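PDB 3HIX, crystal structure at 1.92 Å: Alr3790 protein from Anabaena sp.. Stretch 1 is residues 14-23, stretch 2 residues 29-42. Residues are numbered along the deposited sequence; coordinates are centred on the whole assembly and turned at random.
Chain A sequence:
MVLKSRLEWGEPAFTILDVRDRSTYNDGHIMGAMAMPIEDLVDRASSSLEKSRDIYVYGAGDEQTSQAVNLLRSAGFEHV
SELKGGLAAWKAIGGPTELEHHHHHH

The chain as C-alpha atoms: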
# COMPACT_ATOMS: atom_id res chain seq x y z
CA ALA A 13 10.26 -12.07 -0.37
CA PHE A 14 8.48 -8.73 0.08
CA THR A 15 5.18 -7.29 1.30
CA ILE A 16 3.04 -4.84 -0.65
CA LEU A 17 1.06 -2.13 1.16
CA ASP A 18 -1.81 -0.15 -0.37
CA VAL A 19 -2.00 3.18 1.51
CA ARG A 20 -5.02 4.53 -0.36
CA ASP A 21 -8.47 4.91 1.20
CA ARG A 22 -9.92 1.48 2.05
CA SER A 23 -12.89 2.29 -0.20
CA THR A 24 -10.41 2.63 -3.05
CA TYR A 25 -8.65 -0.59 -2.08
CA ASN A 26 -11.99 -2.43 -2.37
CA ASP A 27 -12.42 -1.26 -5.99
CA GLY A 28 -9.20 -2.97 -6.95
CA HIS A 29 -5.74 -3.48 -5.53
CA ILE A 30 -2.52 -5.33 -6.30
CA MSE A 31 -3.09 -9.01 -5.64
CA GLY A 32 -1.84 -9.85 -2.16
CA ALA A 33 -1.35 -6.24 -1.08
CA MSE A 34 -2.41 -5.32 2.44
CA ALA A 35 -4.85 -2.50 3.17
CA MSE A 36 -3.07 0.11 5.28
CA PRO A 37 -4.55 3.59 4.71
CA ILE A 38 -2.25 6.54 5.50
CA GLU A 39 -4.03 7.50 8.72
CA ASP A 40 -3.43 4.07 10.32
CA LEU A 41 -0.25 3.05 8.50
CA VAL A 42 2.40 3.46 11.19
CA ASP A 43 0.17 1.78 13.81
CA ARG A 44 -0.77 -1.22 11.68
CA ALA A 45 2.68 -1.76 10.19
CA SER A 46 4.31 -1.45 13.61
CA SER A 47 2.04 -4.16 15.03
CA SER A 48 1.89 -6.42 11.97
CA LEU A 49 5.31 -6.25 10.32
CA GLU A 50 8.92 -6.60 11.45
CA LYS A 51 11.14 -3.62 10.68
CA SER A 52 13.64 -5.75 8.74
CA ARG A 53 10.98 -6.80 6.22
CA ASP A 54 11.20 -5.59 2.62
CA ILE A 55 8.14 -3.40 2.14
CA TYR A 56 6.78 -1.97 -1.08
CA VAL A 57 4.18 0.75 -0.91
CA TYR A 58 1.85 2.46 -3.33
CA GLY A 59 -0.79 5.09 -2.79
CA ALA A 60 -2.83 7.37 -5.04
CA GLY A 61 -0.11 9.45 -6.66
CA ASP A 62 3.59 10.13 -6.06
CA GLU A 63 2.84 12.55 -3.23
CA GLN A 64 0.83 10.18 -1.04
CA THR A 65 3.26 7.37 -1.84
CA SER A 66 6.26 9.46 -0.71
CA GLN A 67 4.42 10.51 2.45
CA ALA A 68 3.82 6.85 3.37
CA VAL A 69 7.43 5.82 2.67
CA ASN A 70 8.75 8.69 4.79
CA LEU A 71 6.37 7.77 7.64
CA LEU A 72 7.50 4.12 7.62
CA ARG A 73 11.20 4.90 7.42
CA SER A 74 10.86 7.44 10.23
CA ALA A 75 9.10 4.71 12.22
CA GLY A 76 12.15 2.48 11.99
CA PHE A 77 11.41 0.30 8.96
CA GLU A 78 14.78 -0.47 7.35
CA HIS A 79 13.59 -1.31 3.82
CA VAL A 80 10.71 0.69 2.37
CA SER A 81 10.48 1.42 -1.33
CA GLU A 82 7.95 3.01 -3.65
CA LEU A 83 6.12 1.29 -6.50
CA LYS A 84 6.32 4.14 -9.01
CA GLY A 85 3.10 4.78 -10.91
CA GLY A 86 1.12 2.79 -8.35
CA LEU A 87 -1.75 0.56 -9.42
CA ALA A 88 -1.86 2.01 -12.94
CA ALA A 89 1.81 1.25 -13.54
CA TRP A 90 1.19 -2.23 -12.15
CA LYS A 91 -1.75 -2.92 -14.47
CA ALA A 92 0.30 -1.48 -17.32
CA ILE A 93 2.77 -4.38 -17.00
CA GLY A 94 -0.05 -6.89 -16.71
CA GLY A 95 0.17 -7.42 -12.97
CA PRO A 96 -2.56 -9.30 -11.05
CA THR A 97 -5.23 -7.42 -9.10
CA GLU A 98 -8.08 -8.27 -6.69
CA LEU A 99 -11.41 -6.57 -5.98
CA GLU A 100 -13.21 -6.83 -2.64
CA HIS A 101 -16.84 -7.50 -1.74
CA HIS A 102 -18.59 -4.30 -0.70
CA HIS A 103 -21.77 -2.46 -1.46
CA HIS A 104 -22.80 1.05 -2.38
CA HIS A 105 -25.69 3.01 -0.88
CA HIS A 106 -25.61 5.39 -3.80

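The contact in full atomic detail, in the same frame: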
# COMPACT_ATOMS: atom_id res chain seq x y z
N PHE A 14 8.83 -10.10 -0.28
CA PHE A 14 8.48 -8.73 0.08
C PHE A 14 6.98 -8.57 0.26
O PHE A 14 6.19 -9.33 -0.30
CB PHE A 14 8.99 -7.75 -0.98
CG PHE A 14 8.45 -8.01 -2.36
CD1 PHE A 14 9.09 -8.91 -3.21
CD2 PHE A 14 7.30 -7.36 -2.80
CE1 PHE A 14 8.58 -9.15 -4.49
CE2 PHE A 14 6.79 -7.60 -4.07
CZ PHE A 14 7.44 -8.49 -4.92
N THR A 15 6.59 -7.56 1.03
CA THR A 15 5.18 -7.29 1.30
C THR A 15 4.75 -6.01 0.60
O THR A 15 5.51 -5.05 0.53
CB THR A 15 4.95 -7.13 2.82
OG1 THR A 15 5.31 -8.34 3.48
CG2 THR A 15 3.49 -6.81 3.12
N ILE A 16 3.54 -6.01 0.06
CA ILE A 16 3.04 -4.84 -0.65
C ILE A 16 1.93 -4.18 0.18
O ILE A 16 1.01 -4.85 0.64
CB ILE A 16 2.52 -5.23 -2.05
CG1 ILE A 16 3.65 -5.87 -2.85
CG2 ILE A 16 1.96 -4.01 -2.77
CD1 ILE A 16 3.25 -6.36 -4.24
N LEU A 17 2.04 -2.87 0.37
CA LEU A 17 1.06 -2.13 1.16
C LEU A 17 0.35 -1.11 0.29
O LEU A 17 0.99 -0.38 -0.47
CB LEU A 17 1.74 -1.40 2.33
CG LEU A 17 2.58 -2.24 3.30
CD1 LEU A 17 2.97 -1.36 4.49
CD2 LEU A 17 1.80 -3.46 3.78
N ASP A 18 -0.97 -1.08 0.39
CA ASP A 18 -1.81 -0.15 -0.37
C ASP A 18 -2.21 0.89 0.68
O ASP A 18 -2.94 0.57 1.61
CB ASP A 18 -3.06 -0.87 -0.91
CG ASP A 18 -3.89 0.00 -1.84
OD1 ASP A 18 -3.89 1.24 -1.67
OD2 ASP A 18 -4.56 -0.55 -2.73
N VAL A 19 -1.72 2.12 0.54
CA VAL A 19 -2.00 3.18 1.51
C VAL A 19 -3.16 4.09 1.12
O VAL A 19 -3.42 5.10 1.78
CB VAL A 19 -0.75 4.06 1.77
CG1 VAL A 19 0.33 3.21 2.40
CG2 VAL A 19 -0.25 4.69 0.47
N ARG A 20 -3.87 3.74 0.06
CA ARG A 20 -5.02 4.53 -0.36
C ARG A 20 -6.19 4.26 0.58
O ARG A 20 -6.14 3.38 1.43
CB ARG A 20 -5.43 4.15 -1.79
CG ARG A 20 -4.33 4.39 -2.82
CD ARG A 20 -4.72 3.81 -4.17
NE ARG A 20 -5.02 2.39 -4.08
CZ ARG A 20 -5.69 1.70 -5.00
NH1 ARG A 20 -6.10 2.30 -6.11
NH2 ARG A 20 -5.98 0.42 -4.80
N ASP A 21 -7.26 5.04 0.40
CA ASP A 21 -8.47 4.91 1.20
C ASP A 21 -8.97 3.47 1.03
O ASP A 21 -8.92 2.92 -0.07
CB ASP A 21 -9.52 5.88 0.67
CG ASP A 21 -10.48 6.34 1.75
OD1 ASP A 21 -10.02 6.97 2.72
OD2 ASP A 21 -11.69 6.06 1.61
N ARG A 22 -9.43 2.86 2.11
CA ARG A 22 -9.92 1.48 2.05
C ARG A 22 -11.02 1.30 1.00
O ARG A 22 -11.15 0.22 0.41
CB ARG A 22 -10.44 1.03 3.42
CG ARG A 22 -11.12 -0.34 3.42
CD ARG A 22 -10.22 -1.43 2.84
NE ARG A 22 -10.94 -2.67 2.55
CZ ARG A 22 -10.95 -3.74 3.34
NH1 ARG A 22 -10.28 -3.73 4.48
NH2 ARG A 22 -11.63 -4.82 2.97
N SER A 23 -11.81 2.35 0.78
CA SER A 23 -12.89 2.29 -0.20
C SER A 23 -12.28 2.09 -1.58
O SER A 23 -12.85 1.40 -2.43
CB SER A 23 -13.70 3.60 -0.19
OG SER A 23 -12.94 4.66 -0.76
N HIS A 29 -7.08 -3.66 -6.06
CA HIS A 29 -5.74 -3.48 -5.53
C HIS A 29 -4.81 -4.55 -6.07
O HIS A 29 -5.26 -5.53 -6.67
CB HIS A 29 -5.76 -3.53 -4.00
CG HIS A 29 -6.32 -4.81 -3.45
ND1 HIS A 29 -5.57 -5.95 -3.30
CD2 HIS A 29 -7.56 -5.11 -2.99
CE1 HIS A 29 -6.32 -6.90 -2.77
NE2 HIS A 29 -7.53 -6.42 -2.57
N ILE A 30 -3.51 -4.36 -5.86
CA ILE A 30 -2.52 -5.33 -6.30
C ILE A 30 -2.78 -6.62 -5.53
O ILE A 30 -2.96 -6.62 -4.31
CB ILE A 30 -1.08 -4.81 -6.01
CG1 ILE A 30 -0.77 -3.62 -6.92
CG2 ILE A 30 -0.06 -5.92 -6.19
CD1 ILE A 30 0.63 -3.04 -6.74
N MSE A 31 -2.83 -7.73 -6.26
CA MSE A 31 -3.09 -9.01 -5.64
C MSE A 31 -2.12 -9.26 -4.49
O MSE A 31 -0.91 -9.16 -4.65
CB MSE A 31 -2.96 -10.13 -6.67
CG MSE A 31 -3.23 -11.54 -6.13
SE MSE A 31 -3.26 -12.86 -7.56
CE MSE A 31 -4.89 -12.29 -8.45
N GLY A 32 -2.67 -9.58 -3.32
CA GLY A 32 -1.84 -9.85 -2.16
C GLY A 32 -1.42 -8.64 -1.35
O GLY A 32 -0.81 -8.79 -0.28
N ALA A 33 -1.73 -7.44 -1.82
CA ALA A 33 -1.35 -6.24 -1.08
C ALA A 33 -2.23 -6.09 0.14
O ALA A 33 -3.40 -6.48 0.13
CB ALA A 33 -1.48 -5.01 -1.97
N MSE A 34 -1.67 -5.53 1.21
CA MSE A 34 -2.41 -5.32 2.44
C MSE A 34 -2.98 -3.91 2.50
O MSE A 34 -2.33 -2.95 2.08
CB MSE A 34 -1.50 -5.51 3.65
CG MSE A 34 -0.72 -6.80 3.65
SE MSE A 34 0.40 -6.85 5.23
CE MSE A 34 -0.99 -7.08 6.55
N ALA A 35 -4.19 -3.79 3.03
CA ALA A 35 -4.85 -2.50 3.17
C ALA A 35 -4.30 -1.77 4.39
O ALA A 35 -4.51 -2.19 5.53
CB ALA A 35 -6.34 -2.68 3.31
N MSE A 36 -3.61 -0.66 4.17
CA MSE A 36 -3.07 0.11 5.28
C MSE A 36 -3.13 1.59 4.94
O MSE A 36 -2.13 2.20 4.61
CB MSE A 36 -1.64 -0.32 5.59
CG MSE A 36 -1.57 -1.60 6.47
SE MSE A 36 0.21 -1.89 7.22
CE MSE A 36 -0.01 -3.70 7.84
N PRO A 37 -4.33 2.17 5.00
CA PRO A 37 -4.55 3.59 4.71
C PRO A 37 -3.61 4.49 5.52
O PRO A 37 -3.29 4.19 6.67
CB PRO A 37 -6.02 3.79 5.09
CG PRO A 37 -6.62 2.45 4.78
CD PRO A 37 -5.60 1.51 5.36
N ILE A 38 -3.17 5.58 4.89
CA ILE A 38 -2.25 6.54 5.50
C ILE A 38 -2.47 6.83 6.98
O ILE A 38 -1.55 6.75 7.78
CB ILE A 38 -2.28 7.89 4.73
CG1 ILE A 38 -1.34 7.83 3.52
CG2 ILE A 38 -1.87 9.03 5.65
CD1 ILE A 38 0.14 7.87 3.88
N GLU A 39 -3.71 7.17 7.34
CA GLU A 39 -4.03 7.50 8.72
C GLU A 39 -3.69 6.42 9.76
O GLU A 39 -3.40 6.75 10.90
CB GLU A 39 -5.50 7.88 8.84
CG GLU A 39 -5.91 9.14 8.08
CD GLU A 39 -5.86 8.96 6.57
OE1 GLU A 39 -5.99 7.81 6.10
OE2 GLU A 39 -5.70 9.98 5.86
N ASP A 40 -3.73 5.15 9.38
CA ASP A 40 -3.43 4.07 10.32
C ASP A 40 -2.17 3.28 9.98
O ASP A 40 -1.85 2.29 10.63
CB ASP A 40 -4.60 3.09 10.41
CG ASP A 40 -5.76 3.65 11.20
OD1 ASP A 40 -5.54 4.04 12.37
OD2 ASP A 40 -6.88 3.69 10.66
N LEU A 41 -1.45 3.73 8.96
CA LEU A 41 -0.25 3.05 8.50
C LEU A 41 0.82 2.72 9.54
O LEU A 41 1.16 1.55 9.73
CB LEU A 41 0.38 3.85 7.37
CG LEU A 41 1.66 3.27 6.77
CD1 LEU A 41 1.43 1.86 6.22
CD2 LEU A 41 2.12 4.21 5.68
N VAL A 42 1.36 3.73 10.20
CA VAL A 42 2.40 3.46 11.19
C VAL A 42 1.92 2.49 12.27
O VAL A 42 2.65 1.57 12.63
CB VAL A 42 2.91 4.76 11.86
CG1 VAL A 42 3.93 4.42 12.93
CG2 VAL A 42 3.54 5.66 10.81
O HOH W 1 2.01 -8.37 -0.04

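The apolar centre of this contact lies on the two sides of a short parallel pairing in which Leu17 bridges to Met34 and Asp18 to Ala35. On one face, Leu17 and Met34 sit together. Leu17 CD2 is 3.9 Å from Met34 CB. Leu17 also touches Met36 and Leu41: Leu17 CD1 is 3.9 Å from Met36 SE and 4.0 Å from Leu41 CD1. Residues 31, 34 and 36 are selenomethionines, so the heavy atom at Met36 is selenium. Val19 extends this cluster. Val19 CG1 is 3.9 Å from Leu41 CD2, and Val19 CB is 4.2 Å from Ile38 CG1. Leu41, at the start of a helix, thus touches both Leu17 and Val19.

Ile16 makes a separate apolar patch. Ile16 CG2 is 3.7 Å from Ala33 CB, and Ile16 CD1 is 3.9 Å from Ile30 CG2. Ile30 and Ala33, the two ends of a type II turn, both touch this side chain. The turn is closed by a hydrogen bond from Ala33 N to Ile30 O of 2.9 Å. Gly32 has a positive phi of 86°, where a CB would be jammed against the preceding carbonyl oxygen.

The backbones are joined by a ladder of hydrogen bonds. Met34 N donates to Ile16 O at 2.8 Å. Asp18 N donates to Met34 O at 2.9 Å, and Met36 N donates to Asp18 O at 2.9 Å. All three are nearly straight. Residues 16 and 18 of the first strand therefore bracket Met34, as expected for parallel pairing. Beyond the strands, Ile38 N reaches Val19 O at 3.2 Å, with a more bent angle of 146°. The Val19 CA also makes a CA-H...O contact with Met36 O at 3.3 Å. At the other end, water 1 takes over as a bridge: it accepts from Ile16 N at 2.8 Å and donates to Gly32 O at 2.9 Å.

Asp18 and Ala35 point to the opposite face from Leu17 and Met34. Here Asp18 holds Arg20 within its own stretch. Arg20 NE binds Asp18 OD1 at 2.9 Å, and Arg20 NH2 forms a salt bridge with Asp18 OD2 at 2.7 Å. This pair packs against His29: Asp18 OD2 is 3.5 Å from His29 CB, and Arg20 NH2 is 4.0 Å from His29 CA.

Arg22 is exposed, and Arg22 CD lies 4.1 Å from Ala35 CB. Pro37 CG rests 3.5 Å from Arg20 O.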